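Local structure of IroE-like serine hydrolase (Shewanella oneidensis, 3GFF) at residues 50-55 and 80-85; 13-18 and 26-31; 85-90 and 144-149; 19-24 and 121-126. The protein probably hydrolyses ester bonds as a serine hydrolase of the alpha/beta-hydrolase type, resembling the siderophore esterase IroE. All coordinates share one frame; numbering follows the deposited sequence.

Interaction 1 (50-55 and 80-85); sequences DGEDQF and GIHNTN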
loop_
_atom_site.group_PDB
_atom_site.type_symbol
_atom_site.label_atom_id
_atom_site.label_comp_id
_atom_site.label_asym_id
_atom_site.label_seq_id
_atom_site.Cartn_x
_atom_site.Cartn_y
_atom_site.Cartn_z
ATOM N N ASP A 50 7.596 -8.440 -13.418
ATOM C CA ASP A 50 6.731 -9.441 -12.783
ATOM C C ASP A 50 5.296 -8.991 -12.800
ATOM O O ASP A 50 4.584 -9.158 -11.816
ATOM C CB ASP A 50 7.171 -9.742 -11.347
ATOM C CG ASP A 50 8.416 -10.551 -11.298
ATOM O OD1 ASP A 50 8.480 -11.541 -12.080
ATOM O OD2 ASP A 50 9.314 -10.202 -10.512
ATOM N N GLY A 51 4.863 -8.465 -13.935
ATOM C CA GLY A 51 3.519 -7.901 -14.066
ATOM C C GLY A 51 2.362 -8.810 -13.731
ATOM O O GLY A 51 1.385 -8.336 -13.198
ATOM N N GLU A 52 2.499 -10.112 -14.010
ATOM C CA GLU A 52 1.433 -11.119 -13.774
ATOM C C GLU A 52 1.063 -11.176 -12.319
ATOM O O GLU A 52 -0.067 -11.377 -11.991
ATOM C CB GLU A 52 1.855 -12.559 -14.143
ATOM C CG GLU A 52 2.931 -12.705 -15.186
ATOM C CD GLU A 52 4.271 -12.192 -14.733
ATOM O OE1 GLU A 52 4.782 -12.601 -13.661
ATOM O OE2 GLU A 52 4.838 -11.379 -15.475
ATOM N N ASP A 53 2.047 -10.989 -11.463
ATOM C CA ASP A 53 1.902 -11.069 -10.003
ATOM C C ASP A 53 1.908 -9.727 -9.235
ATOM O O ASP A 53 1.205 -9.601 -8.233
ATOM C CB ASP A 53 3.037 -11.960 -9.449
ATOM C CG ASP A 53 2.912 -13.420 -9.888
ATOM O OD1 ASP A 53 1.828 -13.829 -10.327
ATOM O OD2 ASP A 53 3.885 -14.170 -9.780
ATOM N N GLN A 54 2.666 -8.741 -9.714
ATOM C CA GLN A 54 2.841 -7.459 -8.995
ATOM C C GLN A 54 2.030 -6.242 -9.519
ATOM O O GLN A 54 1.840 -5.271 -8.789
ATOM C CB GLN A 54 4.325 -7.078 -8.999
ATOM C CG GLN A 54 5.314 -8.135 -8.407
ATOM C CD GLN A 54 5.212 -8.289 -6.906
ATOM O OE1 GLN A 54 4.652 -7.450 -6.200
ATOM N NE2 GLN A 54 5.731 -9.395 -6.405
ATOM N N PHE A 55 1.520 -6.313 -10.750
ATOM C CA PHE A 55 0.880 -5.146 -11.371
ATOM C C PHE A 55 -0.314 -4.606 -10.614
ATOM O O PHE A 55 -0.378 -3.404 -10.342
ATOM C CB PHE A 55 0.444 -5.417 -12.820
ATOM C CG PHE A 55 -0.134 -4.204 -13.492
ATOM C CD1 PHE A 55 0.715 -3.251 -14.063
ATOM C CD2 PHE A 55 -1.499 -4.000 -13.526
ATOM C CE1 PHE A 55 0.212 -2.115 -14.674
ATOM C CE2 PHE A 55 -2.024 -2.857 -14.134
ATOM C CZ PHE A 55 -1.164 -1.916 -14.717
ATOM N N GLY A 80 3.036 -2.707 -17.033
ATOM C CA GLY A 80 3.336 -3.986 -16.370
ATOM C C GLY A 80 3.774 -5.019 -17.407
ATOM O O GLY A 80 3.045 -5.301 -18.365
ATOM N N ILE A 81 4.960 -5.587 -17.232
ATOM C CA ILE A 81 5.484 -6.550 -18.203
ATOM C C ILE A 81 5.293 -7.986 -17.706
ATOM O O ILE A 81 5.760 -8.350 -16.638
ATOM C CB ILE A 81 6.985 -6.252 -18.538
ATOM C CG1 ILE A 81 7.155 -4.787 -18.904
ATOM C CG2 ILE A 81 7.519 -7.136 -19.716
ATOM C CD1 ILE A 81 8.586 -4.392 -19.119
ATOM N N HIS A 82 4.589 -8.816 -18.466
ATOM C CA HIS A 82 4.409 -10.177 -18.017
ATOM C C HIS A 82 5.607 -10.996 -18.404
ATOM O O HIS A 82 6.292 -10.672 -19.361
ATOM C CB HIS A 82 3.168 -10.849 -18.585
ATOM C CG HIS A 82 1.911 -10.162 -18.217
ATOM N ND1 HIS A 82 0.693 -10.545 -18.715
ATOM C CD2 HIS A 82 1.684 -9.073 -17.443
ATOM C CE1 HIS A 82 -0.245 -9.751 -18.224
ATOM N NE2 HIS A 82 0.333 -8.844 -17.453
ATOM N N ASN A 83 5.824 -12.061 -17.637
ATOM C CA ASN A 83 6.857 -13.027 -17.890
ATOM C C ASN A 83 6.417 -14.185 -18.787
ATOM O O ASN A 83 5.234 -14.523 -18.912
ATOM C CB ASN A 83 7.323 -13.641 -16.570
ATOM C CG ASN A 83 8.244 -12.750 -15.814
ATOM O OD1 ASN A 83 9.233 -12.283 -16.358
ATOM N ND2 ASN A 83 7.968 -12.550 -14.545
ATOM N N THR A 84 7.412 -14.765 -19.441
ATOM C CA THR A 84 7.233 -16.015 -20.151
ATOM C C THR A 84 8.281 -16.891 -19.412
ATOM O O THR A 84 7.943 -17.589 -18.454
ATOM C CB THR A 84 7.483 -15.850 -21.634
ATOM O OG1 THR A 84 8.842 -15.485 -21.849
ATOM C CG2 THR A 84 6.554 -14.765 -22.226
ATOM N N ASN A 85 9.558 -16.777 -19.797
ATOM C CA ASN A 85 10.647 -17.485 -19.106
ATOM C C ASN A 85 11.424 -16.507 -18.170
ATOM O O ASN A 85 12.390 -15.824 -18.551
ATOM C CB ASN A 85 11.552 -18.178 -20.124
ATOM C CG ASN A 85 12.513 -19.179 -19.495
ATOM O OD1 ASN A 85 12.805 -19.140 -18.291
ATOM N ND2 ASN A 85 13.053 -20.051 -20.334
#
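The imidazole of H82 turns one face toward E52, whose CA stands 4.2 Å above the ring plane and offset toward its rim, while CD2 of H82 lies 3.8 Å from C of G51. The carboxylate of E52 is, as modelled, nearly perpendicular to that ring, and the two side chains pass one another running opposite ways. The F55 ring brings CD1 to 3.6 Å from CA of G80; its CG is anti to the backbone N (chi1 -176°), beside the carbonyl carbon, and the ring lies against the strand end. Glycine suits both backbones here, since a CB on G80 would run into the F55 ring and one on G51 into O of I81. The helix start is tied to the strand end by N of G51, which donates to O of I81 at 2.9 Å. N83 ND2 reaches two carboxylates through weak bonds, 2.7 Å to OD1 of D50 and 3.3 Å to OE1 of E52. E52 OE2 also accepts from N of N83, although its modelled position is doubtful. This is the first turn of helix 51-65 meeting the end of strand 77-81 within a beta-alpha-beta unit. D50 OD1 has its stronger partner in R86, a salt bridge. The neutral amide of N83 can meet two acids without adding charge, and R86 probably offsets much of the negative charge at D50.

Interaction 2 (13-18 and 26-31); sequences QSKRLE and REYVIA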
loop_
_atom_site.group_PDB
_atom_site.type_symbol
_atom_site.label_atom_id
_atom_site.label_comp_id
_atom_site.label_asym_id
_atom_site.label_seq_id
_atom_site.Cartn_x
_atom_site.Cartn_y
_atom_site.Cartn_z
ATOM N N GLN A 13 -5.219 -1.609 -20.099
ATOM C CA GLN A 13 -5.370 -1.989 -21.480
ATOM C C GLN A 13 -4.462 -3.220 -21.629
ATOM O O GLN A 13 -3.280 -3.170 -21.307
ATOM C CB GLN A 13 -4.864 -0.793 -22.263
ATOM C CG GLN A 13 -5.220 -0.662 -23.697
ATOM C CD GLN A 13 -4.985 0.763 -24.199
ATOM O OE1 GLN A 13 -5.386 1.104 -25.312
ATOM N NE2 GLN A 13 -4.355 1.611 -23.360
ATOM N N SER A 14 -5.017 -4.344 -22.038
ATOM C CA SER A 14 -4.212 -5.546 -22.248
ATOM C C SER A 14 -3.592 -5.522 -23.652
ATOM O O SER A 14 -4.291 -5.503 -24.656
ATOM C CB SER A 14 -5.047 -6.809 -22.057
ATOM O OG SER A 14 -4.428 -7.901 -22.729
ATOM N N LYS A 15 -2.274 -5.587 -23.695
ATOM C CA LYS A 15 -1.509 -5.478 -24.919
ATOM C C LYS A 15 -0.651 -6.684 -25.298
ATOM O O LYS A 15 -0.312 -7.512 -24.452
ATOM C CB LYS A 15 -0.583 -4.271 -24.763
ATOM C CG LYS A 15 -0.833 -3.115 -25.688
ATOM C CD LYS A 15 -2.155 -2.427 -25.584
ATOM C CE LYS A 15 -2.345 -1.625 -26.852
ATOM N NZ LYS A 15 -2.414 -2.550 -28.048
ATOM N N ARG A 16 -0.282 -6.743 -26.581
ATOM C CA ARG A 16 0.628 -7.766 -27.114
ATOM C C ARG A 16 1.612 -7.187 -28.122
ATOM O O ARG A 16 1.266 -6.327 -28.948
ATOM C CB ARG A 16 -0.118 -8.903 -27.817
ATOM C CG ARG A 16 -0.666 -9.908 -26.864
ATOM C CD ARG A 16 -1.857 -10.625 -27.431
ATOM N NE ARG A 16 -2.619 -11.204 -26.329
ATOM C CZ ARG A 16 -2.726 -12.504 -26.053
ATOM N NH1 ARG A 16 -2.158 -13.420 -26.851
ATOM N NH2 ARG A 16 -3.453 -12.891 -24.989
ATOM N N LEU A 17 2.829 -7.713 -28.070
ATOM C CA LEU A 17 3.875 -7.339 -28.985
ATOM C C LEU A 17 4.620 -8.607 -29.432
ATOM O O LEU A 17 5.046 -9.431 -28.592
ATOM C CB LEU A 17 4.811 -6.384 -28.233
ATOM C CG LEU A 17 5.902 -5.606 -28.943
ATOM C CD1 LEU A 17 6.474 -4.558 -28.010
ATOM C CD2 LEU A 17 6.979 -6.554 -29.410
ATOM N N GLU A 18 4.784 -8.769 -30.736
ATOM C CA GLU A 18 5.567 -9.888 -31.263
ATOM C C GLU A 18 7.026 -9.491 -31.123
ATOM O O GLU A 18 7.459 -8.583 -31.799
ATOM C CB GLU A 18 5.240 -10.184 -32.727
ATOM C CG GLU A 18 3.846 -10.733 -32.968
ATOM C CD GLU A 18 3.513 -11.960 -32.104
ATOM O OE1 GLU A 18 4.024 -13.084 -32.388
ATOM O OE2 GLU A 18 2.715 -11.802 -31.150
ATOM N N ARG A 26 4.982 -11.367 -26.591
ATOM C CA ARG A 26 5.137 -10.799 -25.286
ATOM C C ARG A 26 3.863 -10.037 -24.904
ATOM O O ARG A 26 3.370 -9.240 -25.675
ATOM C CB ARG A 26 6.377 -9.883 -25.230
ATOM C CG ARG A 26 7.690 -10.590 -24.932
ATOM C CD ARG A 26 7.511 -11.425 -23.659
ATOM N NE ARG A 26 8.742 -11.749 -22.976
ATOM C CZ ARG A 26 9.070 -11.403 -21.738
ATOM N NH1 ARG A 26 8.261 -10.759 -20.930
ATOM N NH2 ARG A 26 10.236 -11.772 -21.274
ATOM N N GLU A 27 3.338 -10.307 -23.710
ATOM C CA GLU A 27 2.162 -9.621 -23.189
ATOM C C GLU A 27 2.533 -8.586 -22.142
ATOM O O GLU A 27 3.551 -8.692 -21.415
ATOM C CB GLU A 27 1.143 -10.619 -22.608
ATOM C CG GLU A 27 0.502 -11.470 -23.677
ATOM C CD GLU A 27 -0.464 -12.511 -23.131
ATOM O OE1 GLU A 27 -0.366 -12.912 -21.945
ATOM O OE2 GLU A 27 -1.325 -12.945 -23.919
ATOM N N TYR A 28 1.714 -7.552 -22.106
ATOM C CA TYR A 28 1.887 -6.484 -21.149
ATOM C C TYR A 28 0.577 -5.734 -20.929
ATOM O O TYR A 28 -0.353 -5.831 -21.729
ATOM C CB TYR A 28 3.021 -5.546 -21.579
ATOM C CG TYR A 28 2.794 -4.738 -22.825
ATOM C CD1 TYR A 28 3.129 -5.242 -24.067
ATOM C CD2 TYR A 28 2.287 -3.452 -22.755
ATOM C CE1 TYR A 28 2.970 -4.488 -25.201
ATOM C CE2 TYR A 28 2.121 -2.694 -23.880
ATOM C CZ TYR A 28 2.477 -3.207 -25.102
ATOM O OH TYR A 28 2.284 -2.481 -26.250
ATOM N N VAL A 29 0.524 -4.985 -19.836
ATOM C CA VAL A 29 -0.643 -4.196 -19.455
ATOM C C VAL A 29 -0.251 -2.723 -19.260
ATOM O O VAL A 29 0.841 -2.426 -18.805
ATOM C CB VAL A 29 -1.292 -4.732 -18.143
ATOM C CG1 VAL A 29 -2.100 -5.990 -18.391
ATOM C CG2 VAL A 29 -0.217 -4.964 -17.059
ATOM N N ILE A 30 -1.136 -1.819 -19.654
ATOM C CA ILE A 30 -0.937 -0.362 -19.537
ATOM C C ILE A 30 -2.058 0.262 -18.687
ATOM O O ILE A 30 -3.201 -0.044 -18.911
ATOM C CB ILE A 30 -1.072 0.327 -20.922
ATOM C CG1 ILE A 30 -0.013 -0.151 -21.910
ATOM C CG2 ILE A 30 -1.003 1.843 -20.806
ATOM C CD1 ILE A 30 -0.146 0.532 -23.281
ATOM N N ALA A 31 -1.716 1.118 -17.726
ATOM C CA ALA A 31 -2.685 1.888 -16.946
ATOM C C ALA A 31 -2.351 3.332 -17.296
ATOM O O ALA A 31 -1.187 3.741 -17.179
ATOM C CB ALA A 31 -2.535 1.650 -15.430
#
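Strands 13-18 and 26-31 run antiparallel as the two arms of a beta hairpin, their axes 4.7 Å apart at 147°, with Q13-I30, K15-Y28 and L17-R26 as hydrogen-bonded pairs. The hairpin forms one margin of the central sheet. On the face carrying K15, L17 and Y28, the aliphatic part of lysine covers the tyrosine: CB of K15 lies 3.3 Å from the centroid of the Y28 ring, 17° off its normal, a CH-pi contact. Y28 takes the crowded position, CG between the backbone N and the carbonyl carbon (chi1 67°), with the ring lying alongside K15. L17 CB meets the ring's edge at CE1. An alanine in place of Y28 would probably leave K15 CB without its aromatic surface and open a gap beside L125 of helix 114-132. On the other face R16 and E27 lie side by side with opposite charges paired, at a modelled separation too short to trust; more securely, their aliphatic stems touch, CG of R16 lying 3.7 Å from CG of E27.

Interaction 3 (85-90 and 144-149); sequences NRMRDY and HSFGGL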
loop_
_atom_site.group_PDB
_atom_site.type_symbol
_atom_site.label_atom_id
_atom_site.label_comp_id
_atom_site.label_asym_id
_atom_site.label_seq_id
_atom_site.Cartn_x
_atom_site.Cartn_y
_atom_site.Cartn_z
ATOM N N ASN A 85 9.558 -16.777 -19.797
ATOM C CA ASN A 85 10.647 -17.485 -19.106
ATOM C C ASN A 85 11.424 -16.507 -18.170
ATOM O O ASN A 85 12.390 -15.824 -18.551
ATOM C CB ASN A 85 11.552 -18.178 -20.124
ATOM C CG ASN A 85 12.513 -19.179 -19.495
ATOM O OD1 ASN A 85 12.805 -19.140 -18.291
ATOM N ND2 ASN A 85 13.053 -20.051 -20.334
ATOM N N ARG A 86 10.958 -16.447 -16.939
ATOM C CA ARG A 86 11.512 -15.573 -15.910
ATOM C C ARG A 86 12.982 -15.853 -15.551
ATOM O O ARG A 86 13.768 -14.931 -15.383
ATOM C CB ARG A 86 10.643 -15.715 -14.668
ATOM C CG ARG A 86 11.063 -14.867 -13.474
ATOM C CD ARG A 86 9.931 -14.778 -12.464
ATOM N NE ARG A 86 10.133 -13.611 -11.623
ATOM C CZ ARG A 86 10.699 -13.637 -10.419
ATOM N NH1 ARG A 86 11.089 -14.799 -9.877
ATOM N NH2 ARG A 86 10.859 -12.494 -9.743
HETATM N N MSE A 87 13.363 -17.116 -15.422
HETATM C CA MSE A 87 14.754 -17.398 -15.094
HETATM C C MSE A 87 15.666 -17.009 -16.252
HETATM O O MSE A 87 16.814 -16.704 -16.050
HETATM C CB MSE A 87 14.970 -18.853 -14.681
HETATM C CG MSE A 87 14.473 -19.193 -13.252
HETATM SE SE MSE A 87 15.330 -18.101 -11.847
HETATM C CE MSE A 87 17.090 -18.753 -12.214
ATOM N N ARG A 88 15.143 -17.001 -17.457
ATOM C CA ARG A 88 15.945 -16.681 -18.618
ATOM C C ARG A 88 16.135 -15.190 -18.707
ATOM O O ARG A 88 17.256 -14.741 -18.858
ATOM C CB ARG A 88 15.280 -17.193 -19.890
ATOM C CG ARG A 88 16.072 -17.030 -21.189
ATOM C CD ARG A 88 15.130 -17.191 -22.374
ATOM N NE ARG A 88 14.122 -16.133 -22.378
ATOM C CZ ARG A 88 13.065 -16.084 -23.183
ATOM N NH1 ARG A 88 12.836 -17.043 -24.081
ATOM N NH2 ARG A 88 12.215 -15.066 -23.091
ATOM N N ASP A 89 15.044 -14.433 -18.550
ATOM C CA ASP A 89 15.045 -12.994 -18.770
ATOM C C ASP A 89 15.481 -12.138 -17.609
ATOM O O ASP A 89 15.874 -11.016 -17.823
ATOM C CB ASP A 89 13.642 -12.542 -19.149
ATOM C CG ASP A 89 13.145 -13.166 -20.444
ATOM O OD1 ASP A 89 13.979 -13.526 -21.308
ATOM O OD2 ASP A 89 11.908 -13.289 -20.601
ATOM N N TYR A 90 15.402 -12.649 -16.390
ATOM C CA TYR A 90 15.701 -11.845 -15.215
ATOM C C TYR A 90 17.080 -12.081 -14.641
ATOM O O TYR A 90 17.434 -11.438 -13.657
ATOM C CB TYR A 90 14.599 -12.035 -14.147
ATOM C CG TYR A 90 13.310 -11.283 -14.415
ATOM C CD1 TYR A 90 12.965 -10.867 -15.693
ATOM C CD2 TYR A 90 12.391 -11.071 -13.401
ATOM C CE1 TYR A 90 11.803 -10.208 -15.942
ATOM C CE2 TYR A 90 11.175 -10.400 -13.653
ATOM C CZ TYR A 90 10.888 -9.992 -14.928
ATOM O OH TYR A 90 9.685 -9.349 -15.238
ATOM N N HIS A 144 11.559 -6.355 -8.501
ATOM C CA HIS A 144 11.502 -6.996 -7.204
ATOM C C HIS A 144 12.050 -8.410 -7.338
ATOM O O HIS A 144 11.774 -9.095 -8.352
ATOM C CB HIS A 144 10.046 -7.051 -6.745
ATOM C CG HIS A 144 9.813 -7.912 -5.551
ATOM N ND1 HIS A 144 9.246 -9.159 -5.649
ATOM C CD2 HIS A 144 10.102 -7.725 -4.240
ATOM C CE1 HIS A 144 9.167 -9.691 -4.442
ATOM N NE2 HIS A 144 9.694 -8.852 -3.570
ATOM N N SER A 145 12.797 -8.854 -6.330
ATOM C CA SER A 145 13.366 -10.202 -6.297
ATOM C C SER A 145 14.275 -10.350 -7.489
ATOM O O SER A 145 15.140 -9.494 -7.705
ATOM C CB SER A 145 12.258 -11.263 -6.261
ATOM O OG SER A 145 12.752 -12.579 -5.966
ATOM N N PHE A 146 14.125 -11.417 -8.261
ATOM C CA PHE A 146 14.906 -11.554 -9.500
ATOM C C PHE A 146 14.756 -10.353 -10.438
ATOM O O PHE A 146 15.707 -10.000 -11.126
ATOM C CB PHE A 146 14.541 -12.820 -10.238
ATOM C CG PHE A 146 15.129 -14.028 -9.644
ATOM C CD1 PHE A 146 14.497 -14.691 -8.618
ATOM C CD2 PHE A 146 16.329 -14.515 -10.109
ATOM C CE1 PHE A 146 15.069 -15.799 -8.084
ATOM C CE2 PHE A 146 16.887 -15.618 -9.561
ATOM C CZ PHE A 146 16.289 -16.257 -8.572
ATOM N N GLY A 147 13.577 -9.730 -10.482
ATOM C CA GLY A 147 13.384 -8.504 -11.285
ATOM C C GLY A 147 14.308 -7.371 -10.810
ATOM O O GLY A 147 14.649 -6.458 -11.572
ATOM N N GLY A 148 14.709 -7.408 -9.542
ATOM C CA GLY A 148 15.674 -6.455 -9.000
ATOM C C GLY A 148 17.022 -6.550 -9.716
ATOM O O GLY A 148 17.728 -5.575 -9.821
ATOM N N LEU A 149 17.363 -7.750 -10.190
ATOM C CA LEU A 149 18.608 -8.023 -10.898
ATOM C C LEU A 149 18.582 -7.381 -12.266
ATOM O O LEU A 149 19.637 -7.051 -12.775
ATOM C CB LEU A 149 18.862 -9.528 -11.066
ATOM C CG LEU A 149 19.209 -10.318 -9.819
ATOM C CD1 LEU A 149 19.117 -11.808 -10.089
ATOM C CD2 LEU A 149 20.614 -9.902 -9.346
#
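F146, Y90 and R86 bury the most surface where helix 86-89 meets the start of helix 146-156. R86 runs extended from CG to NE and crosses F146 at about a right angle, its guanidinium plane 77° from the ring; NH1 comes within 3.6 Å of F146 CD1, and CB of F146 lies over one guanidinium face. The ring is covered on one face by selenomethionine M87, whose SE sits 4.0 Å from the ring centroid, 24° off the normal, a Met-aromatic contact. Y90 packs against F146 and G147: its CB is 4.0 Å from CB of F146, and its CD2 is 3.4 Å from N of G147, where a CB would be tight against the ring and crowded by O of H144. An alanine at F146 would probably leave the M87 selenium without its aromatic partner and open a gap between M87 and R86. Beyond the two segments, R86 NE forms a salt bridge with D50 OD1 and Y90 OH bonds to N of D50. S145, which fits a nucleophile elbow and hydrogen-bonds H247, is probably the catalytic serine. The short helix 86-89, which follows strand 77-81, packs on the turn between strand 138-144 and helix 146-156.

Interaction 4 (19-24 and 121-126); sequences SRLLKE and IEKELA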
loop_
_atom_site.group_PDB
_atom_site.type_symbol
_atom_site.label_atom_id
_atom_site.label_comp_id
_atom_site.label_asym_id
_atom_site.label_seq_id
_atom_site.Cartn_x
_atom_site.Cartn_y
_atom_site.Cartn_z
ATOM N N SER A 19 7.774 -10.143 -30.225
ATOM C CA SER A 19 9.189 -9.831 -30.048
ATOM C C SER A 19 9.996 -10.582 -31.071
ATOM O O SER A 19 10.058 -11.795 -31.029
ATOM C CB SER A 19 9.717 -10.196 -28.655
ATOM O OG SER A 19 11.111 -9.929 -28.565
ATOM N N ARG A 20 10.577 -9.843 -32.012
ATOM C CA ARG A 20 11.503 -10.401 -32.998
ATOM C C ARG A 20 12.805 -10.854 -32.310
ATOM O O ARG A 20 13.381 -11.869 -32.678
ATOM C CB ARG A 20 11.832 -9.305 -33.985
ATOM C CG ARG A 20 10.586 -8.647 -34.574
ATOM C CD ARG A 20 10.430 -8.926 -35.949
ATOM N NE ARG A 20 11.553 -8.317 -36.624
ATOM C CZ ARG A 20 11.838 -8.511 -37.899
ATOM N NH1 ARG A 20 11.050 -9.279 -38.677
ATOM N NH2 ARG A 20 12.910 -7.933 -38.406
ATOM N N LEU A 21 13.263 -10.041 -31.345
ATOM C CA LEU A 21 14.432 -10.319 -30.513
ATOM C C LEU A 21 14.292 -11.593 -29.674
ATOM O O LEU A 21 15.188 -12.403 -29.659
ATOM C CB LEU A 21 14.675 -9.167 -29.513
ATOM C CG LEU A 21 15.706 -8.122 -29.912
ATOM C CD1 LEU A 21 15.642 -6.871 -29.044
ATOM C CD2 LEU A 21 17.084 -8.814 -29.816
ATOM N N LEU A 22 13.187 -11.704 -28.932
ATOM C CA LEU A 22 12.918 -12.862 -28.084
ATOM C C LEU A 22 12.245 -14.034 -28.855
ATOM O O LEU A 22 12.134 -15.139 -28.322
ATOM C CB LEU A 22 12.122 -12.432 -26.819
ATOM C CG LEU A 22 12.888 -11.459 -25.894
ATOM C CD1 LEU A 22 12.114 -10.999 -24.655
ATOM C CD2 LEU A 22 14.225 -12.098 -25.474
ATOM N N LYS A 23 11.836 -13.801 -30.099
ATOM C CA LYS A 23 11.227 -14.838 -30.947
ATOM C C LYS A 23 9.968 -15.444 -30.288
ATOM O O LYS A 23 9.718 -16.650 -30.346
ATOM C CB LYS A 23 12.275 -15.912 -31.310
ATOM C CG LYS A 23 12.025 -16.620 -32.640
ATOM C CD LYS A 23 13.092 -17.677 -32.997
ATOM C CE LYS A 23 13.038 -18.084 -34.499
ATOM N NZ LYS A 23 11.740 -18.696 -34.998
ATOM N N GLU A 24 9.168 -14.574 -29.677
ATOM C CA GLU A 24 7.926 -14.969 -29.004
ATOM C C GLU A 24 6.979 -13.791 -28.912
ATOM O O GLU A 24 7.347 -12.649 -29.165
ATOM C CB GLU A 24 8.216 -15.502 -27.577
ATOM C CG GLU A 24 8.907 -14.500 -26.672
ATOM C CD GLU A 24 9.381 -15.066 -25.315
ATOM O OE1 GLU A 24 9.484 -16.296 -25.138
ATOM O OE2 GLU A 24 9.706 -14.260 -24.429
ATOM N N ILE A 121 13.110 -4.479 -24.242
ATOM C CA ILE A 121 12.470 -3.279 -23.713
ATOM C C ILE A 121 12.879 -2.050 -24.536
ATOM O O ILE A 121 12.027 -1.299 -24.993
ATOM C CB ILE A 121 12.773 -3.076 -22.203
ATOM C CG1 ILE A 121 12.134 -4.200 -21.376
ATOM C CG2 ILE A 121 12.300 -1.651 -21.717
ATOM C CD1 ILE A 121 12.529 -4.198 -19.908
ATOM N N GLU A 122 14.176 -1.877 -24.769
ATOM C CA GLU A 122 14.654 -0.694 -25.478
ATOM C C GLU A 122 14.427 -0.670 -26.954
ATOM O O GLU A 122 14.207 0.407 -27.517
ATOM C CB GLU A 122 16.152 -0.467 -25.213
ATOM C CG GLU A 122 16.425 -0.128 -23.761
ATOM C CD GLU A 122 17.800 0.417 -23.515
ATOM O OE1 GLU A 122 18.779 -0.348 -23.455
ATOM O OE2 GLU A 122 17.895 1.628 -23.310
ATOM N N LYS A 123 14.520 -1.841 -27.583
ATOM C CA LYS A 123 14.455 -1.918 -29.023
ATOM C C LYS A 123 13.041 -2.180 -29.534
ATOM O O LYS A 123 12.724 -1.770 -30.628
ATOM C CB LYS A 123 15.453 -2.957 -29.557
ATOM C CG LYS A 123 16.908 -2.660 -29.190
ATOM C CD LYS A 123 17.465 -1.448 -29.926
ATOM C CE LYS A 123 19.019 -1.326 -29.742
ATOM N NZ LYS A 123 19.615 -0.155 -30.490
ATOM N N GLU A 124 12.193 -2.807 -28.717
ATOM C CA GLU A 124 10.831 -3.123 -29.134
ATOM C C GLU A 124 9.740 -2.542 -28.246
ATOM O O GLU A 124 8.942 -1.712 -28.706
ATOM C CB GLU A 124 10.684 -4.626 -29.235
ATOM C CG GLU A 124 11.654 -5.268 -30.210
ATOM C CD GLU A 124 11.638 -6.782 -30.196
ATOM O OE1 GLU A 124 11.430 -7.395 -29.133
ATOM O OE2 GLU A 124 11.876 -7.383 -31.244
ATOM N N LEU A 125 9.702 -2.917 -26.973
ATOM C CA LEU A 125 8.617 -2.442 -26.111
ATOM C C LEU A 125 8.549 -0.891 -25.925
ATOM O O LEU A 125 7.521 -0.284 -26.246
ATOM C CB LEU A 125 8.614 -3.177 -24.769
ATOM C CG LEU A 125 7.414 -2.891 -23.831
ATOM C CD1 LEU A 125 6.080 -3.323 -24.415
ATOM C CD2 LEU A 125 7.623 -3.536 -22.451
ATOM N N ALA A 126 9.605 -0.252 -25.435
ATOM C CA ALA A 126 9.510 1.194 -25.206
ATOM C C ALA A 126 9.165 2.010 -26.494
ATOM O O ALA A 126 8.264 2.855 -26.497
ATOM C CB ALA A 126 10.756 1.746 -24.450
#
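The carboxylate of E124 reaches from helix 114-132 into the turn at 19-24 and takes up three donors there. S19 OG gives its proton to OE1 of E124 at 2.6 Å, on the syn lone pair. The other oxygen, OE2, serves two backbone amides: N of L21 at 3.0 Å, a nearly straight bond of 168° met on the syn side and tilted 25° from the carboxylate plane, and N of R20 at 2.9 Å, which is weak because its angle is only 119°. E124 is long enough for this, its chain extended beyond CG. S19 OG also accepts from N of L22 at 2.8 Å, an ST motif; serine suits the place because one small hydroxyl can donate to E124 and accept from its own turn at once. K23 and E24 both face S19 in a G1 beta bulge, closing the link between strands 12-19 and 24-31. CD1 of L21 also approaches CB of K123 at 4.0 Å. With both oxygens engaged, the carboxylate's negative charge would probably be stabilised by the hydroxyl and amides, while it in turn holds the amide of L21, and more weakly that of R20, in a turn that lacks regular helical bonds.

Interactions 1 and 3 are buried and lie side by side, joined by D50, whose carboxylate pairs with R86 and whose backbone N bonds Y90 OH, so that segment 85-90 ties the start of helix 51-65 to the probable nucleophile elbow. Interaction 2 is partly buried and interaction 4 lies at the surface; the turn of interaction 4 connects the two strands of interaction 2, and L125 of helix 114-132 packs on L17 and Y28. Strand 24-31 also neighbours strand 77-81, linking interactions 1 and 2 through the sheet. Chemistry follows place: regular backbone bonds dominate interaction 2, ring and selenium packing interaction 3, amide and carboxylate bonds interaction 1, and a single glutamate interaction 4.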